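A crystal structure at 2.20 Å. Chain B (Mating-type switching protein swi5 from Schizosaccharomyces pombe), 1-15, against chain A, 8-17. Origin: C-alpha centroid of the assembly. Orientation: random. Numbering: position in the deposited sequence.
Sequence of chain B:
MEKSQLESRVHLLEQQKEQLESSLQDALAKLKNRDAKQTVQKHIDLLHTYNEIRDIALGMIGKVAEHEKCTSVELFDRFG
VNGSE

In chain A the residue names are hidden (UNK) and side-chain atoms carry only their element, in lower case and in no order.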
ATOM      1  N   MET B   1      40.787 -24.960  -7.918  1.00 78.18           N
ATOM      2  CA  MET B   1      40.046 -25.314  -9.161  1.00 73.09           C
ATOM      3  C   MET B   1      40.959 -25.155 -10.388  1.00 64.13           C
ATOM      4  O   MET B   1      41.489 -24.083 -10.625  1.00 59.32           O
ATOM      5  CB  MET B   1      38.798 -24.418  -9.285  1.00 74.81           C
ATOM      6  CG  MET B   1      37.791 -24.872 -10.331  1.00 72.86           C
ATOM      7  SD  MET B   1      36.067 -24.369 -10.038  1.00 76.92           S
ATOM      8  CE  MET B   1      35.279 -25.535 -11.114  1.00 64.76           C
ATOM      9  N   GLU B   2      41.141 -26.220 -11.163  1.00 63.12           N
ATOM     10  CA  GLU B   2      41.872 -26.112 -12.431  1.00 63.14           C
ATOM     11  C   GLU B   2      41.061 -25.255 -13.420  1.00 56.61           C
ATOM     12  O   GLU B   2      39.842 -25.069 -13.261  1.00 54.89           O
ATOM     13  CB  GLU B   2      42.111 -27.486 -13.071  1.00 70.50           C
ATOM     14  CG  GLU B   2      42.744 -28.553 -12.175  1.00 78.35           C
ATOM     15  CD  GLU B   2      44.212 -28.313 -11.922  1.00 82.27           C
ATOM     16  OE1 GLU B   2      44.560 -27.224 -11.422  1.00 88.08           O
ATOM     17  OE2 GLU B   2      45.022 -29.219 -12.215  1.00 90.81           O
ATOM     18  N   LYS B   3      41.749 -24.769 -14.446  1.00 53.53           N
ATOM     19  CA  LYS B   3      41.151 -23.938 -15.488  1.00 55.63           C
ATOM     20  C   LYS B   3      40.034 -24.725 -16.179  1.00 54.77           C
ATOM     21  O   LYS B   3      38.953 -24.196 -16.392  1.00 55.54           O
ATOM     22  CB  LYS B   3      42.208 -23.491 -16.513  1.00 52.36           C
ATOM     23  CG  LYS B   3      41.767 -22.299 -17.316  1.00 52.71           C
ATOM     24  CD  LYS B   3      42.773 -21.920 -18.396  1.00 53.14           C
ATOM     25  CE  LYS B   3      42.110 -21.102 -19.497  1.00 51.19           C
ATOM     26  NZ  LYS B   3      43.121 -20.233 -20.167  1.00 53.47           N
ATOM     27  N   SER B   4      40.331 -25.982 -16.498  1.00 53.51           N
ATOM     28  CA  SER B   4      39.386 -26.959 -17.004  1.00 57.93           C
ATOM     29  C   SER B   4      38.074 -27.016 -16.245  1.00 53.80           C
ATOM     30  O   SER B   4      36.995 -26.995 -16.838  1.00 53.96           O
ATOM     31  CB  SER B   4      40.009 -28.359 -16.919  1.00 60.29           C
ATOM     32  OG  SER B   4      40.813 -28.594 -18.044  1.00 70.08           O
ATOM     33  N   GLN B   5      38.188 -27.159 -14.933  1.00 53.14           N
ATOM     34  CA  GLN B   5      37.025 -27.223 -14.075  1.00 54.04           C
ATOM     35  C   GLN B   5      36.252 -25.914 -14.140  1.00 52.25           C
ATOM     36  O   GLN B   5      35.031 -25.923 -14.167  1.00 53.46           O
ATOM     37  CB  GLN B   5      37.445 -27.507 -12.646  1.00 57.85           C
ATOM     38  CG  GLN B   5      38.156 -28.863 -12.474  1.00 62.43           C
ATOM     39  CD  GLN B   5      38.668 -29.089 -11.055  1.00 65.59           C
ATOM     40  OE1 GLN B   5      39.123 -28.162 -10.378  1.00 70.50           O
ATOM     41  NE2 GLN B   5      38.599 -30.330 -10.604  1.00 68.85           N
ATOM     42  N   LEU B   6      36.964 -24.793 -14.200  1.00 48.44           N
ATOM     43  CA  LEU B   6      36.319 -23.493 -14.241  1.00 47.59           C
ATOM     44  C   LEU B   6      35.574 -23.291 -15.589  1.00 45.41           C
ATOM     45  O   LEU B   6      34.452 -22.799 -15.621  1.00 40.57           O
ATOM     46  CB  LEU B   6      37.347 -22.383 -13.970  1.00 46.27           C
ATOM     47  CG  LEU B   6      36.774 -20.982 -14.031  1.00 48.21           C
ATOM     48  CD1 LEU B   6      35.636 -20.854 -13.034  1.00 45.22           C
ATOM     49  CD2 LEU B   6      37.843 -19.924 -13.814  1.00 47.18           C
ATOM     50  N   GLU B   7      36.202 -23.722 -16.680  1.00 46.20           N
ATOM     51  CA  GLU B   7      35.552 -23.789 -17.997  1.00 47.76           C
ATOM     52  C   GLU B   7      34.279 -24.605 -17.943  1.00 45.64           C
ATOM     53  O   GLU B   7      33.291 -24.243 -18.576  1.00 44.30           O
ATOM     54  CB  GLU B   7      36.500 -24.411 -19.059  1.00 49.00           C
ATOM     55  CG  GLU B   7      37.433 -23.398 -19.698  1.00 52.28           C
ATOM     56  CD  GLU B   7      38.724 -23.976 -20.315  1.00 57.74           C
ATOM     57  OE1 GLU B   7      38.924 -25.221 -20.346  1.00 63.93           O
ATOM     58  OE2 GLU B   7      39.536 -23.149 -20.808  1.00 58.49           O
ATOM     59  N   SER B   8      34.305 -25.734 -17.233  1.00 45.73           N
ATOM     60  CA  SER B   8      33.091 -26.528 -17.103  1.00 47.64           C
ATOM     61  C   SER B   8      32.007 -25.785 -16.354  1.00 43.62           C
ATOM     62  O   SER B   8      30.871 -25.786 -16.802  1.00 40.36           O
ATOM     63  CB  SER B   8      33.362 -27.885 -16.457  1.00 53.31           C
ATOM     64  OG  SER B   8      34.058 -28.713 -17.375  1.00 56.72           O
ATOM     65  N   ARG B   9      32.334 -25.103 -15.255  1.00 41.93           N
ATOM     66  CA  ARG B   9      31.286 -24.335 -14.554  1.00 42.63           C
ATOM     67  C   ARG B   9      30.725 -23.211 -15.427  1.00 38.88           C
ATOM     68  O   ARG B   9      29.524 -22.941 -15.425  1.00 38.16           O
ATOM     69  CB  ARG B   9      31.791 -23.763 -13.230  1.00 46.47           C
ATOM     70  CG  ARG B   9      32.331 -24.866 -12.273  1.00 50.62           C
ATOM     71  CD  ARG B   9      31.182 -25.621 -11.655  1.00 52.11           C
ATOM     72  NE  ARG B   9      30.400 -24.735 -10.806  1.00 50.51           N
ATOM     73  CZ  ARG B   9      29.194 -24.997 -10.323  1.00 54.68           C
ATOM     74  NH1 ARG B   9      28.580 -26.154 -10.591  1.00 56.24           N
ATOM     75  NH2 ARG B   9      28.602 -24.085  -9.559  1.00 53.00           N
ATOM     76  N   VAL B  10      31.595 -22.555 -16.180  1.00 41.08           N
ATOM     77  CA  VAL B  10      31.180 -21.433 -17.028  1.00 38.19           C
ATOM     78  C   VAL B  10      30.254 -21.965 -18.126  1.00 39.45           C
ATOM     79  O   VAL B  10      29.234 -21.358 -18.377  1.00 35.80           O
ATOM     80  CB  VAL B  10      32.384 -20.670 -17.600  1.00 37.87           C
ATOM     81  CG1 VAL B  10      31.991 -19.794 -18.791  1.00 37.24           C
ATOM     82  CG2 VAL B  10      33.044 -19.839 -16.502  1.00 36.18           C
ATOM     83  N   HIS B  11      30.564 -23.123 -18.723  1.00 40.03           N
ATOM     84  CA  HIS B  11      29.699 -23.673 -19.772  1.00 43.93           C
ATOM     85  C   HIS B  11      28.335 -24.126 -19.199  1.00 44.02           C
ATOM     86  O   HIS B  11      27.301 -23.934 -19.844  1.00 41.44           O
ATOM     87  CB  HIS B  11      30.358 -24.829 -20.590  1.00 49.39           C
ATOM     88  CG  HIS B  11      31.470 -24.387 -21.520  1.00 55.95           C
ATOM     89  ND1 HIS B  11      31.339 -23.341 -22.415  1.00 55.22           N
ATOM     90  CD2 HIS B  11      32.722 -24.886 -21.713  1.00 57.58           C
ATOM     91  CE1 HIS B  11      32.466 -23.198 -23.095  1.00 57.81           C
ATOM     92  NE2 HIS B  11      33.318 -24.126 -22.694  1.00 56.42           N
ATOM     93  N   LEU B  12      28.312 -24.697 -18.000  1.00 42.03           N
ATOM     94  CA  LEU B  12      27.027 -24.970 -17.342  1.00 44.42           C
ATOM     95  C   LEU B  12      26.178 -23.702 -17.099  1.00 42.57           C
ATOM     96  O   LEU B  12      24.961 -23.720 -17.290  1.00 44.37           O
ATOM     97  CB  LEU B  12      27.245 -25.709 -16.035  1.00 46.92           C
ATOM     98  CG  LEU B  12      27.745 -27.138 -16.236  1.00 51.37           C
ATOM     99  CD1 LEU B  12      28.333 -27.684 -14.930  1.00 50.46           C
ATOM    100  CD2 LEU B  12      26.565 -28.017 -16.782  1.00 52.56           C
ATOM    101  N   LEU B  13      26.827 -22.597 -16.752  1.00 39.03           N
ATOM    102  CA  LEU B  13      26.104 -21.349 -16.509  1.00 38.19           C
ATOM    103  C   LEU B  13      25.553 -20.823 -17.843  1.00 42.28           C
ATOM    104  O   LEU B  13      24.475 -20.230 -17.885  1.00 41.62           O
ATOM    105  CB  LEU B  13      27.040 -20.322 -15.863  1.00 36.52           C
ATOM    106  CG  LEU B  13      27.223 -20.543 -14.351  1.00 36.06           C
ATOM    107  CD1 LEU B  13      28.479 -19.807 -13.837  1.00 32.34           C
ATOM    108  CD2 LEU B  13      25.973 -20.098 -13.579  1.00 32.17           C
ATOM    109  N   GLU B  14      26.301 -21.043 -18.928  1.00 40.92           N
ATOM    110  CA  GLU B  14      25.865 -20.601 -20.226  1.00 42.26           C
ATOM    111  C   GLU B  14      24.596 -21.348 -20.552  1.00 41.06           C
ATOM    112  O   GLU B  14      23.642 -20.734 -20.968  1.00 40.81           O
ATOM    113  CB  GLU B  14      26.916 -20.823 -21.313  1.00 43.67           C
ATOM    114  CG  GLU B  14      28.016 -19.790 -21.305  1.00 45.21           C
ATOM    115  CD  GLU B  14      29.261 -20.172 -22.106  1.00 47.31           C
ATOM    116  OE1 GLU B  14      29.386 -21.303 -22.625  1.00 51.84           O
ATOM    117  OE2 GLU B  14      30.153 -19.308 -22.208  1.00 50.86           O
ATOM    118  N   GLN B  15      24.578 -22.654 -20.339  1.00 42.66           N
ATOM    119  CA  GLN B  15      23.389 -23.464 -20.647  1.00 47.57           C
ATOM    120  C   GLN B  15      22.219 -23.156 -19.721  1.00 45.50           C
ATOM    121  O   GLN B  15      21.066 -23.181 -20.136  1.00 46.45           O
ATOM    122  CB  GLN B  15      23.711 -24.934 -20.559  1.00 50.61           C
ATOM    123  CG  GLN B  15      24.742 -25.354 -21.567  1.00 57.67           C
ATOM    124  CD  GLN B  15      25.251 -26.737 -21.301  1.00 62.34           C
ATOM    125  OE1 GLN B  15      26.415 -26.920 -20.944  1.00 74.40           O
ATOM    126  NE2 GLN B  15      24.378 -27.731 -21.458  1.00 71.32           N
TER
ATOM    127  N   UNK A   8      33.736 -13.852 -16.277  1.00 43.08           N
ATOM    128  CA  UNK A   8      32.564 -14.303 -17.012  1.00 43.82           C
ATOM    129  C   UNK A   8      31.659 -15.155 -16.119  1.00 42.79           C
ATOM    130  O   UNK A   8      30.454 -15.065 -16.232  1.00 41.69           O
ATOM    131  n   UNK A   8      31.466 -16.835 -21.215  1.00 51.96           N
ATOM    132  c   UNK A   8      32.989 -15.057 -18.256  1.00 45.74           C
ATOM    133  n   UNK A   8      31.051 -14.867 -22.403  1.00 55.92           N
ATOM    134  n   UNK A   8      29.848 -16.787 -22.853  1.00 55.69           N
ATOM    135  c   UNK A   8      30.790 -16.164 -22.150  1.00 55.41           C
ATOM    136  c   UNK A   8      31.893 -15.578 -19.126  1.00 47.77           C
ATOM    137  c   UNK A   8      32.506 -16.254 -20.380  1.00 50.33           C
ATOM    138  N   UNK A   9      32.223 -15.958 -15.220  1.00 42.28           N
ATOM    139  CA  UNK A   9      31.368 -16.681 -14.273  1.00 42.37           C
ATOM    140  C   UNK A   9      30.493 -15.715 -13.457  1.00 41.74           C
ATOM    141  O   UNK A   9      29.314 -15.961 -13.264  1.00 40.18           O
ATOM    142  n   UNK A   9      33.136 -18.640 -10.569  1.00 42.36           N
ATOM    143  c   UNK A   9      33.957 -19.229  -9.689  1.00 42.98           C
ATOM    144  n   UNK A   9      33.993 -20.548  -9.546  1.00 42.91           N
ATOM    145  n   UNK A   9      34.754 -18.472  -8.939  1.00 42.98           N
ATOM    146  c   UNK A   9      32.185 -17.544 -13.318  1.00 42.39           C
ATOM    147  c   UNK A   9      32.218 -19.315 -11.461  1.00 42.67           C
ATOM    148  c   UNK A   9      31.350 -18.304 -12.287  1.00 42.27           C
ATOM    149  N   UNK A  10      31.084 -14.642 -12.958  1.00 41.79           N
ATOM    150  CA  UNK A  10      30.341 -13.713 -12.133  1.00 42.72           C
ATOM    151  C   UNK A  10      29.257 -13.007 -12.956  1.00 42.20           C
ATOM    152  O   UNK A  10      28.152 -12.849 -12.500  1.00 41.41           O
ATOM    153  c   UNK A  10      31.276 -12.707 -11.509  1.00 43.88           C
ATOM    154  c   UNK A  10      30.802 -12.213 -10.159  1.00 46.34           C
ATOM    155  c   UNK A  10      31.707 -11.008  -9.696  1.00 46.81           C
ATOM    156  c   UNK A  10      30.872 -13.387  -9.124  1.00 47.73           C
ATOM    157  N   UNK A  11      29.559 -12.640 -14.190  1.00 43.34           N
ATOM    158  CA  UNK A  11      28.566 -11.983 -15.038  1.00 44.53           C
ATOM    159  C   UNK A  11      27.414 -12.958 -15.360  1.00 42.23           C
ATOM    160  O   UNK A  11      26.271 -12.627 -15.268  1.00 40.67           O
ATOM    161  c   UNK A  11      28.355 -10.659 -17.216  1.00 51.49           C
ATOM    162  c   UNK A  11      29.250 -11.464 -16.298  1.00 48.08           C
ATOM    163  n   UNK A  11      29.374 -10.512 -20.506  1.00 59.68           N
ATOM    164  c   UNK A  11      30.053 -10.372 -19.165  1.00 57.47           C
ATOM    165  c   UNK A  11      29.181  -9.672 -18.101  1.00 54.37           C
ATOM    166  N   UNK A  12      27.726 -14.198 -15.660  1.00 42.05           N
ATOM    167  CA  UNK A  12      26.672 -15.167 -15.973  1.00 41.90           C
ATOM    168  C   UNK A  12      25.811 -15.451 -14.750  1.00 40.67           C
ATOM    169  O   UNK A  12      24.599 -15.553 -14.864  1.00 39.31           O
ATOM    170  c   UNK A  12      27.813 -16.356 -17.952  1.00 42.44           C
ATOM    171  c   UNK A  12      26.683 -16.370 -19.020  1.00 42.64           C
ATOM    172  c   UNK A  12      27.258 -16.449 -16.539  1.00 41.73           C
ATOM    173  c   UNK A  12      28.773 -17.518 -18.189  1.00 41.83           C
ATOM    174  N   UNK A  13      26.441 -15.555 -13.586  1.00 40.45           N
ATOM    175  CA  UNK A  13      25.690 -15.729 -12.353  1.00 41.36           C
ATOM    176  C   UNK A  13      24.680 -14.588 -12.062  1.00 40.84           C
ATOM    177  O   UNK A  13      23.564 -14.857 -11.600  1.00 38.84           O
ATOM    178  o   UNK A  13      28.777 -16.414  -9.479  1.00 42.88           O
ATOM    179  c   UNK A  13      26.642 -15.892 -11.147  1.00 41.93           C
ATOM    180  o   UNK A  13      28.927 -18.543 -10.017  1.00 44.28           O
ATOM    181  c   UNK A  13      28.379 -17.425 -10.107  1.00 43.10           C
ATOM    182  c   UNK A  13      27.210 -17.310 -11.056  1.00 42.34           C
ATOM    183  N   UNK A  14      25.088 -13.347 -12.318  1.00 41.42           N
ATOM    184  CA  UNK A  14      24.176 -12.199 -12.187  1.00 43.01           C
ATOM    185  C   UNK A  14      23.015 -12.332 -13.207  1.00 41.29           C
ATOM    186  O   UNK A  14      21.850 -12.110 -12.859  1.00 39.64           O
ATOM    187  c   UNK A  14      24.875 -10.820 -12.352  1.00 45.01           C
ATOM    188  n   UNK A  14      27.952  -9.213  -8.966  1.00 59.08           N
ATOM    189  c   UNK A  14      26.363  -9.066 -11.037  1.00 52.58           C
ATOM    190  c   UNK A  14      26.162 -10.575 -11.498  1.00 49.78           C
ATOM    191  c   UNK A  14      27.761  -8.762 -10.408  1.00 56.01           C
ATOM    192  N   UNK A  15      23.336 -12.681 -14.449  1.00 41.11           N
ATOM    193  CA  UNK A  15      22.303 -12.752 -15.493  1.00 42.20           C
ATOM    194  C   UNK A  15      21.274 -13.844 -15.163  1.00 41.03           C
ATOM    195  O   UNK A  15      20.064 -13.619 -15.326  1.00 40.32           O
ATOM    196  o   UNK A  15      25.412 -10.886 -18.749  1.00 55.49           O
ATOM    197  c   UNK A  15      22.908 -12.918 -16.890  1.00 44.76           C
ATOM    198  c   UNK A  15      23.641 -11.637 -17.380  1.00 46.45           C
ATOM    199  o   UNK A  15      24.763 -12.947 -19.118  1.00 53.28           O
ATOM    200  c   UNK A  15      24.676 -11.858 -18.485  1.00 50.82           C
ATOM    201  N   UNK A  16      21.754 -14.972 -14.625  1.00 39.77           N
ATOM    202  CA  UNK A  16      20.902 -16.068 -14.194  1.00 39.70           C
ATOM    203  C   UNK A  16      19.924 -15.655 -13.066  1.00 39.43           C
ATOM    204  O   UNK A  16      18.728 -15.947 -13.151  1.00 38.15           O
ATOM    205  c   UNK A  16      22.365 -17.993 -14.951  1.00 40.08           C
ATOM    206  c   UNK A  16      21.721 -17.299 -13.741  1.00 39.34           C
ATOM    207  c   UNK A  16      20.839 -18.252 -12.966  1.00 38.74           C
ATOM    208  N   UNK A  17      20.435 -14.975 -12.039  1.00 40.18           N
ATOM    209  CA  UNK A  17      19.580 -14.434 -10.964  1.00 41.13           C
ATOM    210  C   UNK A  17      18.533 -13.459 -11.512  1.00 41.00           C
ATOM    211  O   UNK A  17      17.369 -13.538 -11.156  1.00 39.31           O
ATOM    212  n   UNK A  17      24.839 -13.697  -8.254  1.00 52.00           N
ATOM    213  n   UNK A  17      24.655 -11.526  -8.914  1.00 50.22           N
ATOM    214  c   UNK A  17      20.398 -13.710  -9.894  1.00 42.93           C
ATOM    215  c   UNK A  17      21.301 -14.605  -9.028  1.00 45.84           C
ATOM    216  c   UNK A  17      24.070 -12.638  -8.494  1.00 50.71           C
ATOM    217  c   UNK A  17      21.932 -13.803  -7.849  1.00 47.97           C
ATOM    218  n   UNK A  17      22.738 -12.656  -8.308  1.00 49.07           N
TER

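Position 8 of chain A has seven side-chain atoms: three carbons in a row, a nitrogen, then a carbon carrying two more nitrogens. This is a guanidinium group on an extended chain. It reaches the carboxylate of Glu14(B) and also touches Val10(B). The residue is Arg8(A). NH2 of Arg8(A) donates to Glu14(B) OE2 at 2.6 Å, and NE donates to the same OE2 at 3.0 Å. The two hydrogen bonds belong to one salt bridge. Val10(B) CG1 lies 3.9 Å from NE of Arg8(A), at the edge of the guanidinium.

Position 9 has the same seven atoms in the same order. It touches Met1(B), Leu6(B), Val10(B) and Leu13(B). It is Arg9(A). It is used differently. Its CG lies 3.6 Å from Leu13(B) CD1, and its CB lies 4.0 Å from Val10(B) CG2. Leu6(B) CD1 sits over one face of the guanidinium, 3.9 Å from NH1 of Arg9(A).

Position 10 has four carbons, forked at the second. It points away from chain B and touches nothing there. It is Leu10(A).

Position 11 has four carbons in a row ending in nitrogen, out of reach of chain B. It is Lys11(A).

Position 12 again has four carbons forked at the second, but this side chain points toward chain B and is buried. It meets Val10(B), Leu13(B) and Glu14(B). It is Leu12(A). Its CB is 3.9 Å from Leu13(B) CB, and its CD1 is 4.0 Å from Val10(B) CG1.

Position 13 has three carbons, the third carrying two oxygens, and touches Leu13(B). It is Glu13(A). Its CG is 3.9 Å from Leu13(B) CD1.

Position 14 has four carbons and a terminal nitrogen, without contact. It is Lys14(A).

Position 15 has three carbons and two oxygens, also without contact. It is Glu15(A).

Position 16 has three carbons, branched at the first, and faces Leu13(B). It is Val16(A). Its CG2 is 4.4 Å from Leu13(B) CD2.

Position 17 has three carbons, a nitrogen, and a carbon with two nitrogens. It does not reach chain B. It is Arg17(A).

The two helices run in broadly the same direction, 26° apart, with axes 9.6 Å apart at closest approach. Leu13(B) is the knob; Arg9(A), Leu12(A), Glu13(A) and Val16(A) form its hole. Val10(B) extends the apolar contact one turn earlier. Beside it, Glu14(B) uses both oxygens: OE2 takes Arg8(A), while OE1 accepts from His11(B) ND1 at 2.8 Å, within its own helix.

Chain A 8-17: RRLKLEKEVR
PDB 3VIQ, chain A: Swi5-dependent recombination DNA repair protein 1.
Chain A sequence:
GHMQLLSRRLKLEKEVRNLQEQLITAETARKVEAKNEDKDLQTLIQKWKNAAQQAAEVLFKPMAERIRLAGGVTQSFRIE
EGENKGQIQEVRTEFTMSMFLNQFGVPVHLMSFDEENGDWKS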